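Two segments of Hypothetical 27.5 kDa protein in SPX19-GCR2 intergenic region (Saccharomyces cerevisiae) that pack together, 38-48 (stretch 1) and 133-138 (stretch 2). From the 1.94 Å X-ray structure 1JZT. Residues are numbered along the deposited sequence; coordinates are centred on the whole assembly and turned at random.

Stretch 1 38-48: SVAQAVCRQFP
Stretch 2 133-138: TLCIVD

Val43 and Cys135 lie at the middle of a wholly apolar contact, with Val43 CG1 4.1 Å from Cys135 SG and their CA atoms 8.6 Å apart. Val43 (chi1 t) also reaches Val137 (t), CG2 to CG2 at 4.4 Å, so its two methyls meet alternate residues of the strand. One helical turn earlier, Val39 (t) extends the row, its CG1 4.4 Å from Val137 CG1. The four-residue spacing of Val39, Val43 and Phe47 puts all three CB atoms toward the strand, whose axis runs nearly antiparallel to the helix (157°) at a closest approach of 11.1 Å.

Phe47 (chi1 m, chi2 -73°) makes the closest approach: CE2 lies 3.7 Å from Cys135 CB. Cys135 (chi1 p) sets SG 4.7 Å from the Phe47 ring centroid, oblique at 43° to the ring normal. Phe47 CB packs 4.1 Å from CD2 of Leu134 (chi1 t, chi2 p), where the chain turns a corner (phi/psi -77/-47) before the extended residues 135-138.

Helical phi/psi values persist through Gln46; Phe47 departs at -128/64, although its N still bonds to Val43 O at 2.8 Å. No hydrogen bond crosses the interface. Beyond it, Ser38, Gln41, Arg45, Gln46, Thr133 and Asp138 direct polar groups to partners elsewhere in the structure.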

ATOM      1  N   SER A  38       2.974   5.083   6.894  1.00  7.19           N
ATOM      2  CA  SER A  38       2.099   4.110   7.550  1.00  7.23           C
ATOM      3  C   SER A  38       2.360   2.699   7.045  1.00  8.12           C
ATOM      4  O   SER A  38       2.545   1.771   7.826  1.00  6.96           O
ATOM      5  CB  SER A  38       0.628   4.463   7.298  1.00  8.96           C
ATOM      6  OG  SER A  38       0.259   5.637   7.985  1.00  8.66           O
ATOM      7  N   VAL A  39       2.349   2.541   5.727  1.00  8.38           N
ATOM      8  CA  VAL A  39       2.594   1.238   5.122  1.00  7.78           C
ATOM      9  C   VAL A  39       3.933   0.665   5.579  1.00  6.31           C
ATOM     10  O   VAL A  39       4.016  -0.497   5.955  1.00  4.05           O
ATOM     11  CB  VAL A  39       2.612   1.320   3.585  1.00  7.71           C
ATOM     12  CG1 VAL A  39       2.911  -0.059   2.994  1.00  9.39           C
ATOM     13  CG2 VAL A  39       1.271   1.840   3.082  1.00 10.21           C
ATOM     14  N   ALA A  40       4.989   1.470   5.522  1.00  5.61           N
ATOM     15  CA  ALA A  40       6.311   1.016   5.956  1.00  5.39           C
ATOM     16  C   ALA A  40       6.287   0.574   7.422  1.00  5.01           C
ATOM     17  O   ALA A  40       6.853  -0.462   7.787  1.00  4.68           O
ATOM     18  CB  ALA A  40       7.322   2.129   5.773  1.00  5.34           C
ATOM     19  N   GLN A  41       5.638   1.364   8.271  1.00  6.24           N
ATOM     20  CA  GLN A  41       5.552   1.012   9.687  1.00  8.56           C
ATOM     21  C   GLN A  41       4.829  -0.340   9.876  1.00  8.63           C
ATOM     22  O   GLN A  41       5.224  -1.142  10.724  1.00  9.93           O
ATOM     23  CB  GLN A  41       4.846   2.137  10.463  1.00  8.53           C
ATOM     24  CG  GLN A  41       4.943   2.038  11.991  1.00 11.63           C
ATOM     25  CD  GLN A  41       4.472   3.310  12.694  1.00 11.67           C
ATOM     26  OE1 GLN A  41       3.355   3.769  12.479  1.00  9.70           O
ATOM     27  NE2 GLN A  41       5.327   3.876  13.539  1.00 12.24           N
ATOM     28  N   ALA A  42       3.787  -0.603   9.085  1.00  9.36           N
ATOM     29  CA  ALA A  42       3.043  -1.872   9.181  1.00  8.42           C
ATOM     30  C   ALA A  42       3.934  -3.056   8.802  1.00  9.33           C
ATOM     31  O   ALA A  42       3.892  -4.118   9.435  1.00  7.85           O
ATOM     32  CB  ALA A  42       1.805  -1.844   8.266  1.00  7.93           C
ATOM     33  N   VAL A  43       4.737  -2.874   7.757  1.00  9.70           N
ATOM     34  CA  VAL A  43       5.645  -3.923   7.301  1.00 10.10           C
ATOM     35  C   VAL A  43       6.683  -4.224   8.380  1.00 10.34           C
ATOM     36  O   VAL A  43       6.972  -5.385   8.680  1.00 10.55           O
ATOM     37  CB  VAL A  43       6.373  -3.495   6.016  1.00 10.95           C
ATOM     38  CG1 VAL A  43       7.478  -4.492   5.678  1.00  9.94           C
ATOM     39  CG2 VAL A  43       5.376  -3.387   4.877  1.00 10.68           C
ATOM     40  N   CYS A  44       7.249  -3.167   8.950  1.00  9.88           N
ATOM     41  CA  CYS A  44       8.250  -3.307  10.000  1.00 12.82           C
ATOM     42  C   CYS A  44       7.651  -3.995  11.231  1.00 12.99           C
ATOM     43  O   CYS A  44       8.305  -4.803  11.883  1.00 12.06           O
ATOM     44  CB  CYS A  44       8.800  -1.921  10.375  1.00 15.52           C
ATOM     45  SG  CYS A  44      10.053  -1.898  11.685  1.00 23.93           S
ATOM     46  N   ARG A  45       6.398  -3.689  11.539  1.00 11.48           N
ATOM     47  CA  ARG A  45       5.762  -4.284  12.710  1.00 15.09           C
ATOM     48  C   ARG A  45       5.360  -5.742  12.484  1.00 14.83           C
ATOM     49  O   ARG A  45       5.395  -6.555  13.409  1.00 13.80           O
ATOM     50  CB  ARG A  45       4.546  -3.455  13.117  1.00 15.52           C
ATOM     51  CG  ARG A  45       3.989  -3.826  14.475  1.00 20.77           C
ATOM     52  CD  ARG A  45       3.155  -2.701  15.052  1.00 20.95           C
ATOM     53  NE  ARG A  45       3.946  -1.500  15.325  1.00 21.53           N
ATOM     54  CZ  ARG A  45       3.430  -0.375  15.816  1.00 22.18           C
ATOM     55  NH1 ARG A  45       2.130  -0.305  16.083  1.00 17.61           N
ATOM     56  NH2 ARG A  45       4.204   0.680  16.044  1.00 23.42           N
ATOM     57  N   GLN A  46       4.995  -6.063  11.247  1.00 13.11           N
ATOM     58  CA  GLN A  46       4.583  -7.413  10.867  1.00 14.76           C
ATOM     59  C   GLN A  46       5.803  -8.313  10.638  1.00 14.79           C
ATOM     60  O   GLN A  46       5.752  -9.520  10.883  1.00 15.36           O
ATOM     61  CB  GLN A  46       3.730  -7.334   9.592  1.00 15.36           C
ATOM     62  CG  GLN A  46       2.936  -8.580   9.236  1.00 19.13           C
ATOM     63  CD  GLN A  46       1.843  -8.896  10.243  1.00 19.22           C
ATOM     64  OE1 GLN A  46       1.245  -7.997  10.839  1.00 21.01           O
ATOM     65  NE2 GLN A  46       1.570 -10.179  10.430  1.00 21.65           N
ATOM     66  N   PHE A  47       6.905  -7.723  10.183  1.00 14.35           N
ATOM     67  CA  PHE A  47       8.127  -8.489   9.921  1.00 14.93           C
ATOM     68  C   PHE A  47       9.345  -7.875  10.616  1.00 14.90           C
ATOM     69  O   PHE A  47      10.295  -7.434   9.964  1.00 13.79           O
ATOM     70  CB  PHE A  47       8.384  -8.570   8.416  1.00 15.26           C
ATOM     71  CG  PHE A  47       7.242  -9.164   7.638  1.00 17.78           C
ATOM     72  CD1 PHE A  47       6.967 -10.527   7.703  1.00 18.37           C
ATOM     73  CD2 PHE A  47       6.437  -8.359   6.840  1.00 17.24           C
ATOM     74  CE1 PHE A  47       5.905 -11.078   6.978  1.00 20.40           C
ATOM     75  CE2 PHE A  47       5.376  -8.895   6.112  1.00 17.16           C
ATOM     76  CZ  PHE A  47       5.110 -10.259   6.181  1.00 18.07           C
ATOM     77  N   PRO A  48       9.335  -7.849  11.958  1.00 15.60           N
ATOM     78  CA  PRO A  48      10.447  -7.282  12.734  1.00 17.03           C
ATOM     79  C   PRO A  48      11.791  -7.911  12.364  1.00 18.88           C
ATOM     80  O   PRO A  48      11.881  -9.113  12.112  1.00 18.60           O
ATOM     81  CB  PRO A  48      10.043  -7.566  14.183  1.00 16.34           C
ATOM     82  CG  PRO A  48       9.182  -8.787  14.074  1.00 15.65           C
ATOM     83  CD  PRO A  48       8.357  -8.505  12.844  1.00 16.02           C
ATOM     84  N   THR A 133      13.023 -12.919  -1.494  1.00 17.27           N
ATOM     85  CA  THR A 133      12.096 -11.898  -1.025  1.00 15.70           C
ATOM     86  C   THR A 133      11.405 -12.220   0.296  1.00 14.59           C
ATOM     87  O   THR A 133      10.868 -13.312   0.475  1.00 15.13           O
ATOM     88  CB  THR A 133      11.033 -11.653  -2.100  1.00 13.97           C
ATOM     89  OG1 THR A 133      11.669 -11.109  -3.262  1.00 17.07           O
ATOM     90  CG2 THR A 133       9.957 -10.701  -1.596  1.00 13.56           C
ATOM     91  N   LEU A 134      11.420 -11.253   1.211  1.00 14.01           N
ATOM     92  CA  LEU A 134      10.794 -11.384   2.528  1.00 12.94           C
ATOM     93  C   LEU A 134       9.283 -11.222   2.408  1.00 12.17           C
ATOM     94  O   LEU A 134       8.514 -11.997   2.977  1.00 10.99           O
ATOM     95  CB  LEU A 134      11.345 -10.311   3.470  1.00 15.81           C
ATOM     96  CG  LEU A 134      10.573 -10.056   4.766  1.00 18.66           C
ATOM     97  CD1 LEU A 134      10.668 -11.264   5.705  1.00 20.10           C
ATOM     98  CD2 LEU A 134      11.143  -8.818   5.437  1.00 19.58           C
ATOM     99  N   CYS A 135       8.864 -10.190   1.685  1.00 11.03           N
ATOM    100  CA  CYS A 135       7.447  -9.932   1.472  1.00 11.08           C
ATOM    101  C   CYS A 135       7.305  -9.017   0.270  1.00 11.47           C
ATOM    102  O   CYS A 135       8.270  -8.377  -0.163  1.00 11.42           O
ATOM    103  CB  CYS A 135       6.812  -9.268   2.697  1.00 11.66           C
ATOM    104  SG  CYS A 135       7.295  -7.535   2.952  1.00 13.66           S
ATOM    105  N   ILE A 136       6.092  -8.964  -0.266  1.00 11.18           N
ATOM    106  CA  ILE A 136       5.801  -8.149  -1.428  1.00 10.19           C
ATOM    107  C   ILE A 136       4.794  -7.074  -1.061  1.00 10.24           C
ATOM    108  O   ILE A 136       3.800  -7.345  -0.387  1.00 10.86           O
ATOM    109  CB  ILE A 136       5.216  -9.013  -2.562  1.00 11.36           C
ATOM    110  CG1 ILE A 136       6.215 -10.108  -2.937  1.00 11.44           C
ATOM    111  CG2 ILE A 136       4.886  -8.136  -3.775  1.00 14.66           C
ATOM    112  CD1 ILE A 136       5.601 -11.248  -3.740  1.00 11.10           C
ATOM    113  N   VAL A 137       5.069  -5.846  -1.476  1.00  8.70           N
ATOM    114  CA  VAL A 137       4.149  -4.755  -1.211  1.00  6.66           C
ATOM    115  C   VAL A 137       3.375  -4.483  -2.489  1.00  7.47           C
ATOM    116  O   VAL A 137       3.948  -4.100  -3.523  1.00  9.81           O
ATOM    117  CB  VAL A 137       4.869  -3.455  -0.804  1.00  7.38           C
ATOM    118  CG1 VAL A 137       3.839  -2.342  -0.610  1.00  5.55           C
ATOM    119  CG2 VAL A 137       5.659  -3.674   0.470  1.00  6.11           C
ATOM    120  N   ASP A 138       2.067  -4.683  -2.394  1.00  8.37           N
ATOM    121  CA  ASP A 138       1.146  -4.484  -3.500  1.00  7.82           C
ATOM    122  C   ASP A 138       0.630  -3.053  -3.503  1.00  7.17           C
ATOM    123  O   ASP A 138      -0.310  -2.728  -2.785  1.00  8.96           O
ATOM    124  CB  ASP A 138      -0.032  -5.465  -3.374  1.00  5.37           C
ATOM    125  CG  ASP A 138      -1.214  -5.077  -4.241  1.00  8.86           C
ATOM    126  OD1 ASP A 138      -0.996  -4.526  -5.348  1.00  7.11           O
ATOM    127  OD2 ASP A 138      -2.371  -5.327  -3.820  1.00  8.00           O
TER